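Local coordinates for cytochrome P450 CYP260B1 (Sorangium cellulosum, PDB 5HIW), which belongs to the cytochrome P450 family and binds a haem group, whose iron it holds through a sulfur ligand of the chain, at residues 49-54 with 299-304; 148-153 with 181-186; 329-332 with 337-340. One frame throughout, in Å; residues are numbered along the deposited sequence.

Contact 1 (49-54 with 299-304); sequences VAVLRD and LYLSLI
In the β-rich region of the cytochrome P450 fold, helix 45-53 covers one face of the mixed β-sheet, Val51 and Leu52 near its C-terminal end resting on Leu301 of strand 298-302. The segment axes pass 9.9 Å apart at 125°, a gap filled by aliphatic side chains from both sides; the closest CA atoms are those of Val51 and Leu301, 8.4 Å apart. Leu301 stands out from the strand with both methyls against the helix. Leu301 CD1 is shared by two neighbours, lying 3.6 Å from Leu52 CD2 and 3.8 Å from Val51 CG1, while Leu301 CD2 is 4.0 Å from Val51 CG1 and also approaches CB of that valine. In Val51, CG1 lies anti to the backbone N (chi1 171°), which brings this branch down on the forked end of Leu301 and leaves Val51 CG2 to reach along the strand to Leu299 CD2, 4.4 Å away. Leu52 starts off to one side of the strand, and its CD2 then passes Leu301 CD1 in the opposite sense. The contact is entirely aliphatic, and all four touching residues are buried. The flanking strands 39-42 and 277-282 enlarge the layer: Leu301 also touches Val42 and Arg280, and Leu52 reaches Ile278. From the strand's other face Tyr300 meets Phe8 with its ring nearly perpendicular. Past the strand Leu303 touches the haem, and the chain turns there through an ST turn in which Ile304 N donates to Ser302 OG over 3.2 Å.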
loop_
_atom_site.group_PDB
_atom_site.type_symbol
_atom_site.label_atom_id
_atom_site.label_comp_id
_atom_site.label_asym_id
_atom_site.label_seq_id
_atom_site.Cartn_x
_atom_site.Cartn_y
_atom_site.Cartn_z
ATOM N N VAL A 49 16.786 7.112 2.490
ATOM C CA VAL A 49 16.280 8.486 2.714
ATOM C C VAL A 49 16.996 9.497 1.857
ATOM O O VAL A 49 16.367 10.381 1.239
ATOM C CB VAL A 49 16.336 8.798 4.196
ATOM C CG1 VAL A 49 16.093 10.269 4.492
ATOM C CG2 VAL A 49 15.325 7.887 4.964
ATOM N N ALA A 50 18.324 9.359 1.777
ATOM C CA ALA A 50 19.114 10.233 0.869
ATOM C C ALA A 50 18.681 10.147 -0.598
ATOM O O ALA A 50 18.554 11.179 -1.306
ATOM C CB ALA A 50 20.617 9.897 1.033
ATOM N N VAL A 51 18.489 8.919 -1.120
ATOM C CA VAL A 51 18.015 8.754 -2.483
ATOM C C VAL A 51 16.671 9.418 -2.626
ATOM O O VAL A 51 16.440 10.107 -3.631
ATOM C CB VAL A 51 17.865 7.280 -2.921
ATOM C CG1 VAL A 51 17.166 7.183 -4.262
ATOM C CG2 VAL A 51 19.257 6.638 -3.009
ATOM N N LEU A 52 15.750 9.113 -1.697
ATOM C CA LEU A 52 14.390 9.714 -1.810
ATOM C C LEU A 52 14.414 11.276 -1.763
ATOM O O LEU A 52 13.589 11.919 -2.416
ATOM C CB LEU A 52 13.492 9.174 -0.691
ATOM C CG LEU A 52 13.093 7.682 -0.816
ATOM C CD1 LEU A 52 12.386 7.291 0.479
ATOM C CD2 LEU A 52 12.286 7.421 -2.105
ATOM N N ARG A 53 15.323 11.852 -0.986
ATOM C CA ARG A 53 15.508 13.302 -0.935
ATOM C C ARG A 53 15.977 13.911 -2.277
ATOM O O ARG A 53 15.546 14.972 -2.641
ATOM C CB ARG A 53 16.503 13.676 0.185
ATOM C CG ARG A 53 16.700 15.164 0.383
ATOM C CD ARG A 53 17.501 15.500 1.643
ATOM N NE ARG A 53 16.998 16.731 2.269
ATOM C CZ ARG A 53 15.908 16.820 3.047
ATOM N NH1 ARG A 53 15.158 15.752 3.339
ATOM N NH2 ARG A 53 15.557 17.995 3.541
ATOM N N ASP A 54 16.861 13.253 -3.013
ATOM C CA ASP A 54 17.393 13.816 -4.240
ATOM C C ASP A 54 16.586 13.329 -5.441
ATOM O O ASP A 54 16.978 12.365 -6.153
ATOM C CB ASP A 54 18.871 13.408 -4.370
ATOM C CG ASP A 54 19.582 14.081 -5.535
ATOM O OD1 ASP A 54 18.948 14.708 -6.394
ATOM O OD2 ASP A 54 20.805 13.933 -5.604
ATOM N N LEU A 299 17.194 1.322 -9.864
ATOM C CA LEU A 299 17.583 1.138 -8.457
ATOM C C LEU A 299 16.366 0.820 -7.590
ATOM O O LEU A 299 15.342 1.502 -7.697
ATOM C CB LEU A 299 18.245 2.398 -7.986
ATOM C CG LEU A 299 18.957 2.417 -6.669
ATOM C CD1 LEU A 299 20.158 1.435 -6.696
ATOM C CD2 LEU A 299 19.416 3.814 -6.325
ATOM N N TYR A 300 16.452 -0.255 -6.789
ATOM C CA TYR A 300 15.416 -0.639 -5.893
ATOM C C TYR A 300 15.783 -0.233 -4.462
ATOM O O TYR A 300 16.867 -0.591 -3.920
ATOM C CB TYR A 300 15.165 -2.153 -6.024
ATOM C CG TYR A 300 14.037 -2.781 -5.210
ATOM C CD1 TYR A 300 14.200 -3.165 -3.906
ATOM C CD2 TYR A 300 12.823 -2.961 -5.768
ATOM C CE1 TYR A 300 13.151 -3.747 -3.196
ATOM C CE2 TYR A 300 11.783 -3.544 -5.085
ATOM C CZ TYR A 300 11.954 -3.973 -3.842
ATOM O OH TYR A 300 10.912 -4.525 -3.166
ATOM N N LEU A 301 14.831 0.409 -3.791
ATOM C CA LEU A 301 15.029 0.884 -2.396
ATOM C C LEU A 301 14.231 0.040 -1.432
ATOM O O LEU A 301 13.013 -0.101 -1.590
ATOM C CB LEU A 301 14.573 2.345 -2.272
ATOM C CG LEU A 301 15.100 3.346 -3.299
ATOM C CD1 LEU A 301 14.559 4.747 -3.067
ATOM C CD2 LEU A 301 16.609 3.389 -3.148
ATOM N N SER A 302 14.898 -0.603 -0.476
ATOM C CA SER A 302 14.220 -1.346 0.536
ATOM C C SER A 302 13.501 -0.399 1.507
ATOM O O SER A 302 14.099 0.500 2.089
ATOM C CB SER A 302 15.162 -2.182 1.388
ATOM O OG SER A 302 14.426 -2.870 2.417
ATOM N N LEU A 303 12.214 -0.599 1.643
ATOM C CA LEU A 303 11.414 0.154 2.606
ATOM C C LEU A 303 11.251 -0.627 3.893
ATOM O O LEU A 303 10.533 -0.199 4.767
ATOM C CB LEU A 303 10.086 0.534 1.976
ATOM C CG LEU A 303 10.153 1.370 0.711
ATOM C CD1 LEU A 303 8.775 1.660 0.091
ATOM C CD2 LEU A 303 10.861 2.687 0.829
ATOM N N ILE A 304 11.924 -1.800 4.022
ATOM C CA ILE A 304 11.853 -2.615 5.219
ATOM C C ILE A 304 13.123 -2.605 6.103
ATOM O O ILE A 304 13.013 -2.710 7.312
ATOM C CB ILE A 304 11.449 -4.092 4.849
ATOM C CG1 ILE A 304 9.947 -4.154 4.422
ATOM C CG2 ILE A 304 11.678 -5.118 5.958
ATOM C CD1 ILE A 304 9.445 -5.381 3.669
#

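Contact 2 (148-153 with 181-186); sequences AENDAL and EAQLRE
Asn150 and Gln183 join helices 147-162 and 167-191, successive in the chain and corresponding to helices F and G of the P450 fold, by a reciprocal pair of amide hydrogen bonds. This is the tight part of the contact. Gln183 NE2 donates to Asn150 OD1 over 2.8 Å, and Asn150 ND2 returns a bond of 3.0 Å to Gln183 OE1. Each donor meets a lone pair in the carbonyl plane, and the two amides, only 24° apart in plane, close a nearly flat ring of bonds that fixes the rotation of both groups. Gln183 spans most of the gap: its chain is extended about CB-CG (chi2 178°), carrying the amide across to the shorter asparagine. Both residues are buried, and the pairing supplies each of their side-chain oxygens and nitrogens with a partner. The helices stand well apart even at the bridge, the CA atoms of Asn150 and Gln183 being 9.9 Å apart; beyond it the segments meet loosely. Leu153 CD1 merely brushes Gln183 NE2 at 4.1 Å and also packs on Ala176, Ala179 and Met180 of helix 167-191. At the exposed edge Glu149 sets out toward that helix but pairs with Arg146 in a salt bridge. On helix 167-191 another links successive turns: Arg185 NH1 meets Glu181 OE1 at 2.7 Å, from above the carboxylate plane.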
loop_
_atom_site.group_PDB
_atom_site.type_symbol
_atom_site.label_atom_id
_atom_site.label_comp_id
_atom_site.label_asym_id
_atom_site.label_seq_id
_atom_site.Cartn_x
_atom_site.Cartn_y
_atom_site.Cartn_z
ATOM N N ALA A 148 -17.440 -7.368 -9.011
ATOM C CA ALA A 148 -16.535 -8.458 -9.582
ATOM C C ALA A 148 -15.846 -8.147 -10.911
ATOM O O ALA A 148 -14.612 -8.387 -11.159
ATOM C CB ALA A 148 -17.348 -9.786 -9.659
ATOM N N GLU A 149 -16.630 -7.564 -11.833
ATOM C CA GLU A 149 -16.126 -7.191 -13.132
ATOM C C GLU A 149 -14.984 -6.186 -12.944
ATOM O O GLU A 149 -13.892 -6.317 -13.527
ATOM C CB GLU A 149 -17.247 -6.588 -13.969
ATOM C CG GLU A 149 -16.805 -6.030 -15.323
ATOM C CD GLU A 149 -17.906 -5.281 -16.052
ATOM O OE1 GLU A 149 -19.004 -5.102 -15.543
ATOM O OE2 GLU A 149 -17.593 -4.862 -17.147
ATOM N N ASN A 150 -15.268 -5.193 -12.089
ATOM C CA ASN A 150 -14.305 -4.143 -11.853
ATOM C C ASN A 150 -13.052 -4.596 -11.066
ATOM O O ASN A 150 -11.956 -4.131 -11.372
ATOM C CB ASN A 150 -14.995 -2.946 -11.252
ATOM C CG ASN A 150 -15.818 -2.213 -12.308
ATOM O OD1 ASN A 150 -15.498 -2.273 -13.497
ATOM N ND2 ASN A 150 -16.852 -1.534 -11.884
ATOM N N ASP A 151 -13.242 -5.533 -10.153
ATOM C CA ASP A 151 -12.115 -6.196 -9.513
ATOM C C ASP A 151 -11.183 -6.812 -10.571
ATOM O O ASP A 151 -9.984 -6.580 -10.575
ATOM C CB ASP A 151 -12.612 -7.234 -8.526
ATOM C CG ASP A 151 -11.462 -7.816 -7.664
ATOM O OD1 ASP A 151 -11.098 -7.142 -6.635
ATOM O OD2 ASP A 151 -10.881 -8.862 -8.098
ATOM N N ALA A 152 -11.736 -7.599 -11.487
ATOM C CA ALA A 152 -10.936 -8.152 -12.548
ATOM C C ALA A 152 -10.282 -7.134 -13.477
ATOM O O ALA A 152 -9.103 -7.292 -13.793
ATOM C CB ALA A 152 -11.699 -9.189 -13.344
ATOM N N LEU A 153 -10.996 -6.061 -13.828
ATOM C CA LEU A 153 -10.421 -4.975 -14.588
ATOM C C LEU A 153 -9.230 -4.298 -13.866
ATOM O O LEU A 153 -8.167 -4.108 -14.413
ATOM C CB LEU A 153 -11.472 -3.969 -15.000
ATOM C CG LEU A 153 -12.547 -4.311 -16.020
ATOM C CD1 LEU A 153 -13.484 -3.152 -16.117
ATOM C CD2 LEU A 153 -11.993 -4.723 -17.384
ATOM N N GLU A 181 -12.386 3.658 -17.613
ATOM C CA GLU A 181 -12.480 5.066 -18.036
ATOM C C GLU A 181 -13.892 5.407 -18.525
ATOM O O GLU A 181 -14.480 6.412 -18.123
ATOM C CB GLU A 181 -11.413 5.334 -19.112
ATOM C CG GLU A 181 -10.693 6.668 -19.000
ATOM C CD GLU A 181 -9.778 6.918 -20.195
ATOM O OE1 GLU A 181 -10.160 6.546 -21.339
ATOM O OE2 GLU A 181 -8.694 7.488 -19.993
ATOM N N ALA A 182 -14.496 4.499 -19.283
ATOM C CA ALA A 182 -15.837 4.731 -19.783
ATOM C C ALA A 182 -16.892 4.730 -18.689
ATOM O O ALA A 182 -17.811 5.543 -18.697
ATOM C CB ALA A 182 -16.165 3.690 -20.839
ATOM N N GLN A 183 -16.790 3.820 -17.718
ATOM C CA GLN A 183 -17.673 3.870 -16.583
ATOM C C GLN A 183 -17.484 5.196 -15.792
ATOM O O GLN A 183 -18.430 5.783 -15.289
ATOM C CB GLN A 183 -17.384 2.730 -15.578
ATOM C CG GLN A 183 -17.795 1.380 -16.080
ATOM C CD GLN A 183 -17.453 0.313 -15.081
ATOM O OE1 GLN A 183 -18.083 0.197 -14.039
ATOM N NE2 GLN A 183 -16.567 -0.565 -15.492
ATOM N N LEU A 184 -16.256 5.564 -15.646
ATOM C CA LEU A 184 -15.899 6.734 -14.767
ATOM C C LEU A 184 -16.196 8.072 -15.488
ATOM O O LEU A 184 -16.626 9.021 -14.862
ATOM C CB LEU A 184 -14.454 6.651 -14.432
ATOM C CG LEU A 184 -14.105 5.639 -13.337
ATOM C CD1 LEU A 184 -12.615 5.569 -13.317
ATOM C CD2 LEU A 184 -14.666 6.012 -11.987
ATOM N N ARG A 185 -15.983 8.115 -16.810
ATOM C CA ARG A 185 -16.493 9.238 -17.625
ATOM C C ARG A 185 -17.951 9.420 -17.476
ATOM O O ARG A 185 -18.412 10.529 -17.311
ATOM C CB ARG A 185 -16.251 9.018 -19.103
ATOM C CG ARG A 185 -15.100 9.806 -19.603
ATOM C CD ARG A 185 -14.769 9.462 -21.034
ATOM N NE ARG A 185 -13.483 10.090 -21.310
ATOM C CZ ARG A 185 -12.338 9.445 -21.496
ATOM N NH1 ARG A 185 -12.298 8.112 -21.510
ATOM N NH2 ARG A 185 -11.235 10.144 -21.718
ATOM N N GLU A 186 -18.700 8.353 -17.599
ATOM C CA GLU A 186 -20.140 8.461 -17.507
ATOM C C GLU A 186 -20.570 9.018 -16.163
ATOM O O GLU A 186 -21.458 9.862 -16.071
ATOM C CB GLU A 186 -20.752 7.107 -17.716
ATOM C CG GLU A 186 -22.219 7.043 -17.365
ATOM C CD GLU A 186 -22.766 5.695 -17.748
ATOM O OE1 GLU A 186 -21.972 4.741 -17.721
ATOM O OE2 GLU A 186 -23.951 5.595 -18.111
#

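Contact 3 (329-332 with 337-340); sequences LNFG and YCVG. With HEM (protoporphyrin IX containing Fe), chain B.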
loop_
_atom_site.group_PDB
_atom_site.type_symbol
_atom_site.label_atom_id
_atom_site.label_comp_id
_atom_site.label_asym_id
_atom_site.label_seq_id
_atom_site.Cartn_x
_atom_site.Cartn_y
_atom_site.Cartn_z
ATOM N N LEU A 329 9.178 3.739 6.516
ATOM C CA LEU A 329 9.342 3.978 5.112
ATOM C C LEU A 329 8.186 3.388 4.303
ATOM O O LEU A 329 8.280 3.354 3.064
ATOM C CB LEU A 329 10.634 3.319 4.649
ATOM C CG LEU A 329 11.919 4.048 5.166
ATOM C CD1 LEU A 329 13.124 3.275 4.747
ATOM C CD2 LEU A 329 12.045 5.460 4.735
ATOM N N ASN A 330 7.205 2.818 4.989
ATOM C CA ASN A 330 6.077 2.092 4.297
ATOM C C ASN A 330 5.340 2.967 3.328
ATOM O O ASN A 330 4.800 2.433 2.410
ATOM C CB ASN A 330 5.122 1.411 5.265
ATOM C CG ASN A 330 4.485 2.371 6.272
ATOM O OD1 ASN A 330 5.169 3.099 6.951
ATOM N ND2 ASN A 330 3.158 2.383 6.351
ATOM N N PHE A 331 5.247 4.288 3.582
ATOM C CA PHE A 331 4.591 5.214 2.690
ATOM C C PHE A 331 5.629 6.028 1.916
ATOM O O PHE A 331 5.324 7.050 1.325
ATOM C CB PHE A 331 3.666 6.131 3.531
ATOM C CG PHE A 331 2.444 5.470 4.102
ATOM C CD1 PHE A 331 1.557 4.772 3.300
ATOM C CD2 PHE A 331 2.143 5.585 5.456
ATOM C CE1 PHE A 331 0.413 4.169 3.850
ATOM C CE2 PHE A 331 1.045 4.966 6.010
ATOM C CZ PHE A 331 0.142 4.303 5.218
ATOM N N GLY A 332 6.890 5.595 1.921
ATOM C CA GLY A 332 7.899 6.315 1.190
ATOM C C GLY A 332 8.407 7.510 1.983
ATOM O O GLY A 332 8.430 7.491 3.231
ATOM N N TYR A 337 5.950 10.981 -1.205
ATOM C CA TYR A 337 5.383 10.343 -0.029
ATOM C C TYR A 337 3.909 10.081 -0.261
ATOM O O TYR A 337 3.190 10.912 -0.803
ATOM C CB TYR A 337 5.540 11.224 1.266
ATOM C CG TYR A 337 4.966 10.637 2.530
ATOM C CD1 TYR A 337 3.606 10.858 2.895
ATOM C CD2 TYR A 337 5.742 9.913 3.398
ATOM C CE1 TYR A 337 3.095 10.395 4.098
ATOM C CE2 TYR A 337 5.192 9.427 4.587
ATOM C CZ TYR A 337 3.908 9.673 4.920
ATOM O OH TYR A 337 3.377 9.133 6.096
ATOM N N CYS A 338 3.460 8.881 0.059
ATOM C CA CYS A 338 2.076 8.466 -0.273
ATOM C C CYS A 338 0.979 9.457 0.072
ATOM O O CYS A 338 0.757 9.774 1.223
ATOM C CB CYS A 338 1.722 7.138 0.413
ATOM S SG CYS A 338 0.107 6.471 0.004
ATOM N N VAL A 339 0.312 9.994 -0.960
ATOM C CA VAL A 339 -0.788 10.921 -0.732
ATOM C C VAL A 339 -2.029 10.277 -0.171
ATOM O O VAL A 339 -2.909 10.918 0.469
ATOM C CB VAL A 339 -1.107 11.646 -2.084
ATOM C CG1 VAL A 339 -1.840 10.679 -3.015
ATOM C CG2 VAL A 339 -1.867 12.932 -1.833
ATOM N N GLY A 340 -2.122 8.957 -0.364
ATOM C CA GLY A 340 -3.183 8.167 0.207
ATOM C C GLY A 340 -3.117 7.666 1.666
ATOM O O GLY A 340 -4.030 6.994 2.149
HETATM C CHA HEM B . 2.698 6.806 -3.339
HETATM C CHB HEM B . 2.594 3.013 -0.300
HETATM C CHC HEM B . -2.167 3.463 0.103
HETATM C CHD HEM B . -2.081 6.511 -3.592
HETATM C C1A HEM B . 3.103 5.800 -2.509
HETATM C C2A HEM B . 4.447 5.408 -2.265
HETATM C C3A HEM B . 4.423 4.364 -1.378
HETATM C C4A HEM B . 3.045 4.031 -1.165
HETATM C CMA HEM B . 5.652 3.604 -0.839
HETATM C CAA HEM B . 5.695 6.125 -2.767
HETATM C CBA HEM B . 5.985 5.709 -4.219
HETATM C CGA HEM B . 7.324 6.163 -4.687
HETATM O O1A HEM B . 7.960 7.053 -4.031
HETATM O O2A HEM B . 7.899 5.531 -5.608
HETATM C C1B HEM B . 1.316 2.771 0.032
HETATM C C2B HEM B . 0.952 1.813 1.040
HETATM C C3B HEM B . -0.416 1.963 1.159
HETATM C C4B HEM B . -0.866 2.977 0.202
HETATM C CMB HEM B . 1.804 0.787 1.807
HETATM C CAB HEM B . -1.183 1.125 2.048
HETATM C CBB HEM B . -2.454 0.899 2.091
HETATM C C1C HEM B . -2.577 4.358 -0.884
HETATM C C2C HEM B . -3.947 4.744 -1.039
HETATM C C3C HEM B . -3.910 5.606 -2.101
HETATM C C4C HEM B . -2.575 5.696 -2.596
HETATM C CMC HEM B . -5.024 4.199 -0.132
HETATM C CAC HEM B . -5.035 6.345 -2.705
HETATM C CBC HEM B . -6.082 6.698 -1.975
HETATM C C1D HEM B . -0.739 6.816 -3.782
HETATM C C2D HEM B . -0.359 7.821 -4.811
HETATM C C3D HEM B . 0.964 7.905 -4.755
HETATM C C4D HEM B . 1.375 6.987 -3.682
HETATM C CMD HEM B . -1.265 8.535 -5.796
HETATM C CAD HEM B . 1.890 8.846 -5.544
HETATM C CBD HEM B . 2.109 10.094 -4.710
HETATM C CGD HEM B . 2.994 11.134 -5.411
HETATM O O1D HEM B . 3.797 10.823 -6.344
HETATM O O2D HEM B . 2.958 12.359 -5.055
HETATM N NA HEM B . 2.254 4.933 -1.787
HETATM N NB HEM B . 0.235 3.505 -0.321
HETATM N NC HEM B . -1.769 4.955 -1.747
HETATM N ND HEM B . 0.348 6.323 -3.140
HETATM FE FE HEM B . 0.293 4.976 -1.742
HETATM O O HOH W 1 0.263 3.377 -3.388
#
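Cys338, whose backbone and CB meet Phe331, coordinates the haem iron: Cys338 SG lies 2.3 Å from HEM FE, and a water takes the position across the porphyrin at the same distance, making the iron six-coordinate. The sulfur stands anti to the backbone N (chi1 -176°), which points it from the loop to the metal. One backbone hydrogen bond ties the segments together, Cys338 N giving to Phe331 O over 2.9 Å in an almost straight line (175°). Within 329-332 a type I turn is closed from Gly332 N to Leu329 O. Aromatic and apolar contacts fill the remainder. Phe331 CB lies over one face of the Tyr337 ring, 4.1 Å from its centroid, in a CH-pi contact, and Gly332 O approaches the edge of the same ring. The Phe331 ring reaches the other way, its CD1 3.7 Å from Cys338 CB and its CE1 3.6 Å from HEM C3B, which lies near the ring plane; Asn330 ND2 sits over one face toward the rim. Cys338 SG is an oblique sulfur-aromatic neighbour of this ring. Phe331 thus wedges between the ligand cysteine, the porphyrin and helix 341-358, where it touches Ala341, Ala344 and Arg345. Gly340, without a side chain, brings its CA within 3.5 Å of HEM C3C, while His336 and Arg84 hydrogen-bond to the haem. Residues 331-340 form the haem-binding Cys loop of cytochromes P450, with the signature F-x-x-G-x-H-x-C-x-G.

How the contacts relate
Contacts 1 and 3 are neighbours, their centres about 12 Å apart, and they touch: Leu303 CD1 lies 3.5 Å from Leu329 O, and Val49 also packs on Leu329, so helix 45-53 backs onto the turn of the Cys loop. Contact 2 stands apart, its centre about 34 Å from that of contact 1 and 26 Å from that of contact 3. Contact 3 lies nearest the chain's centre, about 8 Å from it, against about 16 and 21 Å for contacts 1 and 2. Chemistry follows place: aliphatic packing of helix on sheet, metal, backbone and aromatic contacts round the haem, and a buried amide pair beside charged, exposed flanks between the outlying helices.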